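GH26A (Muricauda sp. MAR_2010_75, PDB 6Q75) is a family 26 glycoside hydrolase that probably cleaves beta-linked polysaccharides such as beta-mannans, using an active site at one end of a (beta/alpha)8 barrel. Local coordinates at residues A[49-54]-A[295-300]; A[106-111]-A[171-176]; A[215-220]-A[246-251]. All blocks are in the same frame, centred on the assembly; numbering follows the deposited sequence.

Contact 1. Residues A[49-54]-A[295-300]; sequences GQHSYN and WFMVWS
Val298 bonds to strand 46-51 through both its N-H and its C=O: N donates to Gly49 O at 3.1 Å, and the carbonyl O takes His51 N at 2.9 Å, almost head-on. Together they make the parallel bridge of Gln50 with Val298. Beyond it the backbone pairing weakens to a bent bond from Ser300 N to His51 O, and the side chain of Gln50 adds to it. CG lies trans to the backbone N (chi1 176°) and the chain then folds at chi2, which brings the amide in between the two segments. There NE2 gives a good hydrogen bond to His51 O at 3.0 Å, close to the amide plane, and a weak one across to Ser300 O; OE1 rests against CB of Val298.

On the other side of the sheet the imidazole of His51 lies flat on the six-membered ring of Trp299, an offset stack with centroids 3.9 Å apart and planes 12° from parallel. CZ3 sits over the middle of the imidazole. Met297 crosses His51 at a slant, its SD 3.5 Å from His51 CB and near the edge of the ring. Tyr53 closes the far end: Ser300 OG stands over the centre of its phenol ring, and one water joins Tyr53 OH (2.6 Å) to Trp299 NE1 (3.0 Å).

This is where the first and last strands of the barrel meet. Helix 59-68 packs outside on Gln50 and Ser300; inside, Met108 of strand 104-108 and Glu277 of strand 273-278 both touch Trp299.

Contact 2. Residues A[106-111]-A[171-176]; sequences TLMWHV and LWRPYH
Two neighbouring parallel strands of the (beta/alpha)8 barrel, 104-108 and 170-173, pair here and open at their C-terminal ends into loops lining the probable active-site pocket. Leu107 holds the register: its N donates to Leu171 O at 3.0 Å, and its O accepts Arg173 N. Leu171 O is gripped twice, because Thr106 OG1 reaches it at 2.7 Å from the opposite face of the carbonyl plane. Having spent its proton there, that hydroxyl accepts from Arg173 NH2 at 2.9 Å, within 7° of the guanidinium plane. A kink at chi3 brings the guanidinium back to the strand, laying one face against Met108 CB. Bond and packing together help fix the rotation of the group inside the barrel.

Farther along, the strands diverge and water fills in, one molecule joining Trp109 N, Arg173 O and His176 ND1. On the outer side, Trp172 CH2 packs on Trp109 CB at 3.9 Å. At the pocket, His176 turns its edge to the face of His110, which Asp78 holds through ND1; His176 NE2 hydrogen-bonds a Tris molecule, probably from the crystallisation liquor. The methyl of Met108, CE, sits over the face of His176, 3.3 Å from the ring centroid.

Contact 3. Residues A[215-220]-A[246-251]; sequences IWVWNA and ILATDV
Asn219 reaches across to Asp250, ND2 giving a hydrogen bond to OD1 at 2.8 Å. The amide and carboxylate stand 78° apart, and the donor comes from well above the carboxylate plane, 57° out of it. An extended first torsion (chi1 -165°) sends the amide of Asn219 toward the neighbouring strand, where it also passes over the methyl of Ala248, CG to CB 3.8 Å. On the same barrel-facing side, Val217 CG1 meets Ala248 CB at 3.7 Å and Ile215 CG2 meets Ile246 CD1 at 3.9 Å. On the opposite side Leu247 CD2 lies 4.0 Å from Trp218 CE3.

Beneath these side chains runs a regular parallel ladder. Ile246 N bonds to Trp216 O, Trp218 N to Ile246 O, Ala248 N to Trp218 O at 2.8 Å and Ala220 N to Ala248 O at 2.8 Å; a weak bond from Asp250 N to Ala220 O ends it. Four CA-H...O contacts lie along the same ladder.

A second shell sets the amide: Arg173 NE donates to Asn219 OD1, so the amide bridges a guanidinium and a carboxylate. Asp250 OD2 also lies close to the carboxylates of Glu177 and Glu277. On the outside, helices 194-208 and 258-268 pack on Trp218, whose NE1 bonds to Phe237 O; helix 30-40 covers Ile215 and Ile246 at the N-terminal end, and strand 170-173 flanks 214-221 on its other edge.

In the fold
All three contacts are parallel strand pairs in the same closed sheet, the barrel. Contact 1 joins strands 46-51 and 293-299 from near the two ends of the chain, and contacts 2 and 3 follow in turn inside the loop it closes. Centres of contacts 2 and 3 are about 9 Å apart, on neighbouring strands 170-173 and 214-221; contact 1 lies about 12 Å from contact 2 and 14 Å from contact 3. Inside the barrel, Met297 meets Arg173, and Trp295 meets Ile246 and Val217. Tris, probably adventitious, lies about 3 Å from the side chains of Trp299 and His176 and about 5 Å from that of Asp250, consistent with all three contacts facing one pocket, probably the substrate site.

Contact 1. Residues A[49-54]-A[295-300]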
loop_
_atom_site.group_PDB
_atom_site.type_symbol
_atom_site.label_atom_id
_atom_site.label_comp_id
_atom_site.label_asym_id
_atom_site.label_seq_id
_atom_site.Cartn_x
_atom_site.Cartn_y
_atom_site.Cartn_z
ATOM N N GLY A 49 5.234 9.441 -5.927
ATOM C CA GLY A 49 4.267 8.430 -6.303
ATOM C C GLY A 49 2.870 9.006 -6.403
ATOM O O GLY A 49 2.560 10.060 -5.834
ATOM N N GLN A 50 2.019 8.281 -7.129
ATOM C CA GLN A 50 0.663 8.753 -7.405
ATOM C C GLN A 50 -0.262 7.555 -7.583
ATOM O O GLN A 50 0.064 6.638 -8.339
ATOM C CB GLN A 50 0.645 9.630 -8.658
ATOM C CG GLN A 50 -0.763 10.086 -9.059
ATOM C CD GLN A 50 -1.336 11.144 -8.119
ATOM O OE1 GLN A 50 -0.675 12.122 -7.787
ATOM N NE2 GLN A 50 -2.596 10.950 -7.699
ATOM N N HIS A 51 -1.420 7.609 -6.933
ATOM C CA HIS A 51 -2.458 6.586 -6.989
ATOM C C HIS A 51 -3.568 7.023 -7.934
ATOM O O HIS A 51 -3.854 8.217 -8.056
ATOM C CB HIS A 51 -3.016 6.362 -5.588
ATOM C CG HIS A 51 -4.159 5.400 -5.525
ATOM N ND1 HIS A 51 -3.955 4.050 -5.379
ATOM C CD2 HIS A 51 -5.505 5.581 -5.522
ATOM C CE1 HIS A 51 -5.123 3.429 -5.303
ATOM N NE2 HIS A 51 -6.082 4.329 -5.399
ATOM N N SER A 52 -4.167 6.050 -8.632
ATOM C CA SER A 52 -5.346 6.280 -9.465
ATOM C C SER A 52 -6.376 5.197 -9.176
ATOM O O SER A 52 -6.020 4.063 -8.848
ATOM C CB SER A 52 -4.995 6.275 -10.979
ATOM O OG SER A 52 -3.991 7.227 -11.311
ATOM N N TYR A 53 -7.659 5.540 -9.288
ATOM C CA TYR A 53 -8.691 4.516 -9.181
ATOM C C TYR A 53 -8.586 3.529 -10.336
ATOM O O TYR A 53 -8.214 3.891 -11.459
ATOM C CB TYR A 53 -10.077 5.154 -9.190
ATOM C CG TYR A 53 -10.245 6.254 -8.171
ATOM C CD1 TYR A 53 -10.249 5.966 -6.807
ATOM C CD2 TYR A 53 -10.434 7.581 -8.567
ATOM C CE1 TYR A 53 -10.422 6.981 -5.866
ATOM C CE2 TYR A 53 -10.630 8.581 -7.644
ATOM C CZ TYR A 53 -10.615 8.277 -6.292
ATOM O OH TYR A 53 -10.775 9.278 -5.348
ATOM N N ASN A 54 -8.941 2.263 -10.063
ATOM C CA ASN A 54 -8.692 1.253 -11.086
ATOM C C ASN A 54 -9.610 1.379 -12.299
ATOM O O ASN A 54 -9.333 0.736 -13.316
ATOM C CB ASN A 54 -8.779 -0.170 -10.509
ATOM C CG ASN A 54 -10.209 -0.592 -10.105
ATOM O OD1 ASN A 54 -11.188 -0.439 -10.849
ATOM N ND2 ASN A 54 -10.310 -1.161 -8.922
ATOM N N TRP A 295 9.041 6.751 0.020
ATOM C CA TRP A 295 8.213 7.244 -1.070
ATOM C C TRP A 295 7.004 7.920 -0.454
ATOM O O TRP A 295 6.743 7.802 0.747
ATOM C CB TRP A 295 7.804 6.135 -2.081
ATOM C CG TRP A 295 6.738 5.173 -1.631
ATOM C CD1 TRP A 295 5.365 5.370 -1.639
ATOM C CD2 TRP A 295 6.950 3.833 -1.152
ATOM N NE1 TRP A 295 4.728 4.220 -1.174
ATOM C CE2 TRP A 295 5.681 3.279 -0.862
ATOM C CE3 TRP A 295 8.094 3.055 -0.928
ATOM C CZ2 TRP A 295 5.522 1.966 -0.364
ATOM C CZ3 TRP A 295 7.934 1.751 -0.406
ATOM C CH2 TRP A 295 6.652 1.226 -0.147
ATOM N N PHE A 296 6.305 8.691 -1.278
ATOM C CA PHE A 296 4.973 9.166 -0.948
ATOM C C PHE A 296 4.070 8.789 -2.106
ATOM O O PHE A 296 4.544 8.650 -3.233
ATOM C CB PHE A 296 4.956 10.694 -0.701
ATOM C CG PHE A 296 5.328 11.518 -1.900
ATOM C CD1 PHE A 296 4.420 11.746 -2.940
ATOM C CD2 PHE A 296 6.563 12.152 -1.958
ATOM C CE1 PHE A 296 4.761 12.559 -4.035
ATOM C CE2 PHE A 296 6.912 12.950 -3.051
ATOM C CZ PHE A 296 6.007 13.163 -4.086
ATOM N N MET A 297 2.764 8.627 -1.834
ATOM C CA MET A 297 1.807 8.331 -2.897
ATOM C C MET A 297 0.585 9.220 -2.712
ATOM O O MET A 297 -0.194 9.010 -1.780
ATOM C CB MET A 297 1.395 6.845 -2.885
ATOM C CG MET A 297 0.596 6.517 -4.131
ATOM S SD MET A 297 -0.155 4.876 -4.161
ATOM C CE MET A 297 -1.293 4.991 -2.775
ATOM N N VAL A 298 0.423 10.220 -3.584
ATOM C CA VAL A 298 -0.734 11.103 -3.496
ATOM C C VAL A 298 -1.997 10.368 -3.920
ATOM O O VAL A 298 -1.989 9.560 -4.863
ATOM C CB VAL A 298 -0.505 12.362 -4.343
ATOM C CG1 VAL A 298 -1.729 13.256 -4.303
ATOM C CG2 VAL A 298 0.680 13.097 -3.812
ATOM N N TRP A 299 -3.087 10.623 -3.204
ATOM C CA TRP A 299 -4.342 9.907 -3.433
ATOM C C TRP A 299 -5.111 10.559 -4.574
ATOM O O TRP A 299 -5.751 11.586 -4.382
ATOM C CB TRP A 299 -5.187 9.899 -2.168
ATOM C CG TRP A 299 -6.388 8.992 -2.336
ATOM C CD1 TRP A 299 -7.664 9.364 -2.629
ATOM C CD2 TRP A 299 -6.381 7.557 -2.301
ATOM N NE1 TRP A 299 -8.472 8.247 -2.721
ATOM C CE2 TRP A 299 -7.703 7.127 -2.532
ATOM C CE3 TRP A 299 -5.389 6.596 -2.057
ATOM C CZ2 TRP A 299 -8.060 5.764 -2.552
ATOM C CZ3 TRP A 299 -5.744 5.258 -2.073
ATOM C CH2 TRP A 299 -7.069 4.854 -2.321
ATOM N N SER A 300 -5.090 9.942 -5.754
ATOM C CA SER A 300 -5.908 10.409 -6.878
ATOM C C SER A 300 -5.989 11.921 -7.032
ATOM O O SER A 300 -4.960 12.567 -7.231
ATOM C CB SER A 300 -7.301 9.810 -6.769
ATOM O OG SER A 300 -7.159 8.377 -6.875
HETATM O O HOH W 1 -11.439 8.690 -2.925
#

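Contact 2. Residues A[106-111]-A[171-176]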
loop_
_atom_site.group_PDB
_atom_site.type_symbol
_atom_site.label_atom_id
_atom_site.label_comp_id
_atom_site.label_asym_id
_atom_site.label_seq_id
_atom_site.Cartn_x
_atom_site.Cartn_y
_atom_site.Cartn_z
ATOM N N THR A 106 2.922 -0.189 -7.175
ATOM C CA THR A 106 2.334 -0.536 -5.886
ATOM C C THR A 106 0.846 -0.835 -6.058
ATOM O O THR A 106 0.161 -0.200 -6.862
ATOM C CB THR A 106 2.557 0.577 -4.812
ATOM O OG1 THR A 106 2.032 0.121 -3.557
ATOM C CG2 THR A 106 1.911 1.928 -5.194
ATOM N N LEU A 107 0.363 -1.854 -5.343
ATOM C CA LEU A 107 -1.038 -2.265 -5.429
ATOM C C LEU A 107 -1.602 -2.465 -4.028
ATOM O O LEU A 107 -0.910 -2.964 -3.131
ATOM C CB LEU A 107 -1.186 -3.570 -6.248
ATOM C CG LEU A 107 -0.743 -3.393 -7.709
ATOM C CD1 LEU A 107 -0.699 -4.760 -8.421
ATOM C CD2 LEU A 107 -1.668 -2.417 -8.452
ATOM N N MET A 108 -2.848 -2.029 -3.840
ATOM C CA MET A 108 -3.605 -2.220 -2.611
ATOM C C MET A 108 -4.899 -2.971 -2.937
ATOM O O MET A 108 -5.136 -3.380 -4.083
ATOM C CB MET A 108 -3.904 -0.874 -1.937
ATOM C CG MET A 108 -4.794 0.021 -2.797
ATOM S SD MET A 108 -4.926 1.706 -2.161
ATOM C CE MET A 108 -5.572 1.397 -0.510
ATOM N N TRP A 109 -5.759 -3.113 -1.929
ATOM C CA TRP A 109 -6.910 -4.000 -2.079
ATOM C C TRP A 109 -8.008 -3.661 -1.084
ATOM O O TRP A 109 -8.153 -4.341 -0.061
ATOM C CB TRP A 109 -6.467 -5.455 -1.920
ATOM C CG TRP A 109 -7.549 -6.501 -2.175
ATOM C CD1 TRP A 109 -8.634 -6.389 -3.008
ATOM C CD2 TRP A 109 -7.661 -7.783 -1.539
ATOM N NE1 TRP A 109 -9.390 -7.563 -2.964
ATOM C CE2 TRP A 109 -8.821 -8.412 -2.052
ATOM C CE3 TRP A 109 -6.878 -8.464 -0.599
ATOM C CZ2 TRP A 109 -9.222 -9.716 -1.658
ATOM C CZ3 TRP A 109 -7.286 -9.744 -0.195
ATOM C CH2 TRP A 109 -8.451 -10.344 -0.722
ATOM N N HIS A 110 -8.774 -2.605 -1.340
ATOM C CA HIS A 110 -10.054 -2.503 -0.646
ATOM C C HIS A 110 -10.899 -3.723 -1.016
ATOM O O HIS A 110 -10.951 -4.142 -2.180
ATOM C CB HIS A 110 -10.808 -1.243 -1.022
ATOM C CG HIS A 110 -10.225 0.012 -0.454
ATOM N ND1 HIS A 110 -9.494 0.899 -1.214
ATOM C CD2 HIS A 110 -10.289 0.543 0.793
ATOM C CE1 HIS A 110 -9.138 1.930 -0.462
ATOM N NE2 HIS A 110 -9.616 1.743 0.758
ATOM N N VAL A 111 -11.551 -4.290 -0.014
ATOM C CA VAL A 111 -12.341 -5.500 -0.190
ATOM C C VAL A 111 -13.448 -5.518 0.858
ATOM O O VAL A 111 -13.272 -5.040 1.984
ATOM C CB VAL A 111 -11.408 -6.724 -0.112
ATOM C CG1 VAL A 111 -10.791 -6.848 1.282
ATOM C CG2 VAL A 111 -12.166 -7.999 -0.534
ATOM N N LEU A 171 4.972 -3.537 -4.758
ATOM C CA LEU A 171 4.827 -3.057 -3.390
ATOM C C LEU A 171 3.389 -3.334 -2.958
ATOM O O LEU A 171 2.468 -2.580 -3.294
ATOM C CB LEU A 171 5.151 -1.558 -3.307
ATOM C CG LEU A 171 6.599 -1.238 -3.686
ATOM C CD1 LEU A 171 6.766 0.289 -3.869
ATOM C CD2 LEU A 171 7.593 -1.741 -2.624
ATOM N N TRP A 172 3.179 -4.440 -2.228
ATOM C CA TRP A 172 1.850 -4.968 -1.938
ATOM C C TRP A 172 1.396 -4.479 -0.564
ATOM O O TRP A 172 2.091 -4.713 0.427
ATOM C CB TRP A 172 1.935 -6.502 -1.998
ATOM C CG TRP A 172 0.767 -7.276 -1.544
ATOM C CD1 TRP A 172 0.754 -8.240 -0.570
ATOM C CD2 TRP A 172 -0.566 -7.214 -2.067
ATOM N NE1 TRP A 172 -0.516 -8.764 -0.434
ATOM C CE2 TRP A 172 -1.340 -8.166 -1.351
ATOM C CE3 TRP A 172 -1.183 -6.447 -3.069
ATOM C CZ2 TRP A 172 -2.698 -8.370 -1.592
ATOM C CZ3 TRP A 172 -2.546 -6.631 -3.297
ATOM C CH2 TRP A 172 -3.283 -7.616 -2.572
ATOM N N ARG A 173 0.257 -3.744 -0.501
ATOM C CA ARG A 173 -0.197 -3.096 0.733
ATOM C C ARG A 173 -1.620 -3.554 1.062
ATOM O O ARG A 173 -2.595 -2.834 0.825
ATOM C CB ARG A 173 -0.099 -1.558 0.637
ATOM C CG ARG A 173 1.007 -1.045 -0.309
ATOM C CD ARG A 173 1.243 0.460 -0.094
ATOM N NE ARG A 173 -0.026 1.199 -0.003
ATOM C CZ ARG A 173 -0.768 1.531 -1.059
ATOM N NH1 ARG A 173 -1.911 2.185 -0.879
ATOM N NH2 ARG A 173 -0.389 1.189 -2.295
ATOM N N PRO A 174 -1.783 -4.786 1.553
ATOM C CA PRO A 174 -3.117 -5.282 1.905
ATOM C C PRO A 174 -3.611 -4.813 3.276
ATOM O O PRO A 174 -2.837 -4.573 4.206
ATOM C CB PRO A 174 -2.913 -6.807 1.892
ATOM C CG PRO A 174 -1.473 -6.956 2.457
ATOM C CD PRO A 174 -0.702 -5.713 1.901
ATOM N N TYR A 175 -4.937 -4.743 3.405
ATOM C CA TYR A 175 -5.612 -4.500 4.687
ATOM C C TYR A 175 -5.026 -3.264 5.379
ATOM O O TYR A 175 -4.647 -3.292 6.553
ATOM C CB TYR A 175 -5.529 -5.709 5.597
ATOM C CG TYR A 175 -6.214 -6.944 5.036
ATOM C CD1 TYR A 175 -7.551 -6.906 4.612
ATOM C CD2 TYR A 175 -5.533 -8.149 4.941
ATOM C CE1 TYR A 175 -8.186 -8.050 4.096
ATOM C CE2 TYR A 175 -6.172 -9.305 4.440
ATOM C CZ TYR A 175 -7.485 -9.235 4.016
ATOM O OH TYR A 175 -8.107 -10.370 3.510
ATOM N N HIS A 176 -4.935 -2.193 4.613
ATOM C CA HIS A 176 -4.286 -0.964 5.039
ATOM C C HIS A 176 -5.134 -0.215 6.075
ATOM O O HIS A 176 -6.329 -0.473 6.254
ATOM C CB HIS A 176 -4.040 -0.065 3.826
ATOM C CG HIS A 176 -5.313 0.304 3.134
ATOM N ND1 HIS A 176 -6.117 -0.629 2.523
ATOM C CD2 HIS A 176 -5.962 1.486 3.031
ATOM C CE1 HIS A 176 -7.193 -0.034 2.036
ATOM N NE2 HIS A 176 -7.116 1.257 2.323
HETATM O O HOH W 2 -5.254 -2.748 0.780
HETATM O O HOH W 3 -6.645 -5.905 1.471
#

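Contact 3. Residues A[215-220]-A[246-251]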
loop_
_atom_site.group_PDB
_atom_site.type_symbol
_atom_site.label_atom_id
_atom_site.label_comp_id
_atom_site.label_asym_id
_atom_site.label_seq_id
_atom_site.Cartn_x
_atom_site.Cartn_y
_atom_site.Cartn_z
ATOM N N ILE A 215 6.603 -7.479 -2.300
ATOM C CA ILE A 215 7.230 -6.802 -1.173
ATOM C C ILE A 215 6.107 -6.445 -0.215
ATOM O O ILE A 215 5.167 -5.734 -0.594
ATOM C CB ILE A 215 7.997 -5.548 -1.634
ATOM C CG1 ILE A 215 9.260 -5.968 -2.406
ATOM C CG2 ILE A 215 8.385 -4.666 -0.446
ATOM C CD1 ILE A 215 9.851 -4.844 -3.229
ATOM N N TRP A 216 6.183 -6.922 1.025
ATOM C CA TRP A 216 5.035 -6.816 1.919
ATOM C C TRP A 216 5.071 -5.492 2.660
ATOM O O TRP A 216 5.924 -5.277 3.529
ATOM C CB TRP A 216 4.977 -7.990 2.892
ATOM C CG TRP A 216 4.503 -9.231 2.169
ATOM C CD1 TRP A 216 5.215 -10.002 1.293
ATOM C CD2 TRP A 216 3.169 -9.761 2.180
ATOM N NE1 TRP A 216 4.416 -11.015 0.801
ATOM C CE2 TRP A 216 3.158 -10.881 1.328
ATOM C CE3 TRP A 216 1.997 -9.421 2.857
ATOM C CZ2 TRP A 216 2.011 -11.643 1.117
ATOM C CZ3 TRP A 216 0.863 -10.179 2.651
ATOM C CH2 TRP A 216 0.887 -11.297 1.798
ATOM N N VAL A 217 4.114 -4.622 2.346
ATOM C CA VAL A 217 4.075 -3.284 2.927
ATOM C C VAL A 217 2.948 -3.281 3.942
ATOM O O VAL A 217 1.769 -3.390 3.573
ATOM C CB VAL A 217 3.862 -2.188 1.881
ATOM C CG1 VAL A 217 3.912 -0.783 2.582
ATOM C CG2 VAL A 217 4.919 -2.285 0.767
ATOM N N TRP A 218 3.313 -3.132 5.217
ATOM C CA TRP A 218 2.358 -3.006 6.309
ATOM C C TRP A 218 2.042 -1.523 6.435
ATOM O O TRP A 218 2.906 -0.750 6.834
ATOM C CB TRP A 218 2.975 -3.570 7.588
ATOM C CG TRP A 218 2.119 -3.507 8.840
ATOM C CD1 TRP A 218 1.224 -4.456 9.293
ATOM C CD2 TRP A 218 2.146 -2.480 9.828
ATOM N NE1 TRP A 218 0.687 -4.062 10.499
ATOM C CE2 TRP A 218 1.232 -2.849 10.845
ATOM C CE3 TRP A 218 2.848 -1.269 9.950
ATOM C CZ2 TRP A 218 0.999 -2.053 11.960
ATOM C CZ3 TRP A 218 2.608 -0.478 11.069
ATOM C CH2 TRP A 218 1.703 -0.874 12.055
ATOM N N ASN A 219 0.815 -1.125 6.056
ATOM C CA ASN A 219 0.464 0.282 5.814
ATOM C C ASN A 219 -0.622 0.673 6.819
ATOM O O ASN A 219 -1.795 0.336 6.629
ATOM C CB ASN A 219 -0.026 0.457 4.367
ATOM C CG ASN A 219 -0.078 1.925 3.896
ATOM O OD1 ASN A 219 -0.025 2.180 2.693
ATOM N ND2 ASN A 219 -0.191 2.881 4.831
ATOM N N ALA A 220 -0.240 1.408 7.861
ATOM C CA ALA A 220 -1.163 1.846 8.895
ATOM C C ALA A 220 -1.673 3.254 8.597
ATOM O O ALA A 220 -1.403 3.837 7.544
ATOM C CB ALA A 220 -0.479 1.782 10.262
ATOM N N ILE A 246 8.336 -3.586 4.555
ATOM C CA ILE A 246 8.356 -2.123 4.610
ATOM C C ILE A 246 7.186 -1.690 5.476
ATOM O O ILE A 246 6.098 -2.266 5.375
ATOM C CB ILE A 246 8.251 -1.534 3.191
ATOM C CG1 ILE A 246 9.446 -1.976 2.347
ATOM C CG2 ILE A 246 8.162 0.028 3.242
ATOM C CD1 ILE A 246 9.586 -1.227 1.078
ATOM N N LEU A 247 7.382 -0.657 6.310
ATOM C CA LEU A 247 6.282 -0.088 7.087
ATOM C C LEU A 247 5.866 1.250 6.496
ATOM O O LEU A 247 6.694 2.009 5.999
ATOM C CB LEU A 247 6.637 0.082 8.578
ATOM C CG LEU A 247 6.871 -1.200 9.397
ATOM C CD1 LEU A 247 8.188 -1.874 9.067
ATOM C CD2 LEU A 247 6.745 -0.935 10.919
ATOM N N ALA A 248 4.566 1.494 6.456
ATOM C CA ALA A 248 4.085 2.702 5.821
ATOM C C ALA A 248 2.941 3.263 6.639
ATOM O O ALA A 248 2.318 2.569 7.446
ATOM C CB ALA A 248 3.609 2.445 4.386
ATOM N N THR A 249 2.664 4.536 6.411
ATOM C CA THR A 249 1.516 5.154 7.059
ATOM C C THR A 249 0.884 6.158 6.107
ATOM O O THR A 249 1.508 6.615 5.145
ATOM C CB THR A 249 1.901 5.805 8.394
ATOM O OG1 THR A 249 0.703 6.069 9.142
ATOM C CG2 THR A 249 2.652 7.082 8.163
ATOM N N ASP A 250 -0.383 6.472 6.377
ATOM C CA ASP A 250 -1.186 7.381 5.572
ATOM C C ASP A 250 -1.330 8.685 6.336
ATOM O O ASP A 250 -1.737 8.673 7.506
ATOM C CB ASP A 250 -2.575 6.786 5.266
ATOM C CG ASP A 250 -2.487 5.547 4.365
ATOM O OD1 ASP A 250 -1.385 5.238 3.876
ATOM O OD2 ASP A 250 -3.504 4.894 4.133
ATOM N N VAL A 251 -0.978 9.793 5.682
ATOM C CA VAL A 251 -0.925 11.115 6.310
ATOM C C VAL A 251 -1.707 12.082 5.430
ATOM O O VAL A 251 -1.269 12.422 4.321
ATOM C CB VAL A 251 0.510 11.619 6.514
ATOM C CG1 VAL A 251 0.468 13.079 7.050
ATOM C CG2 VAL A 251 1.265 10.705 7.485
#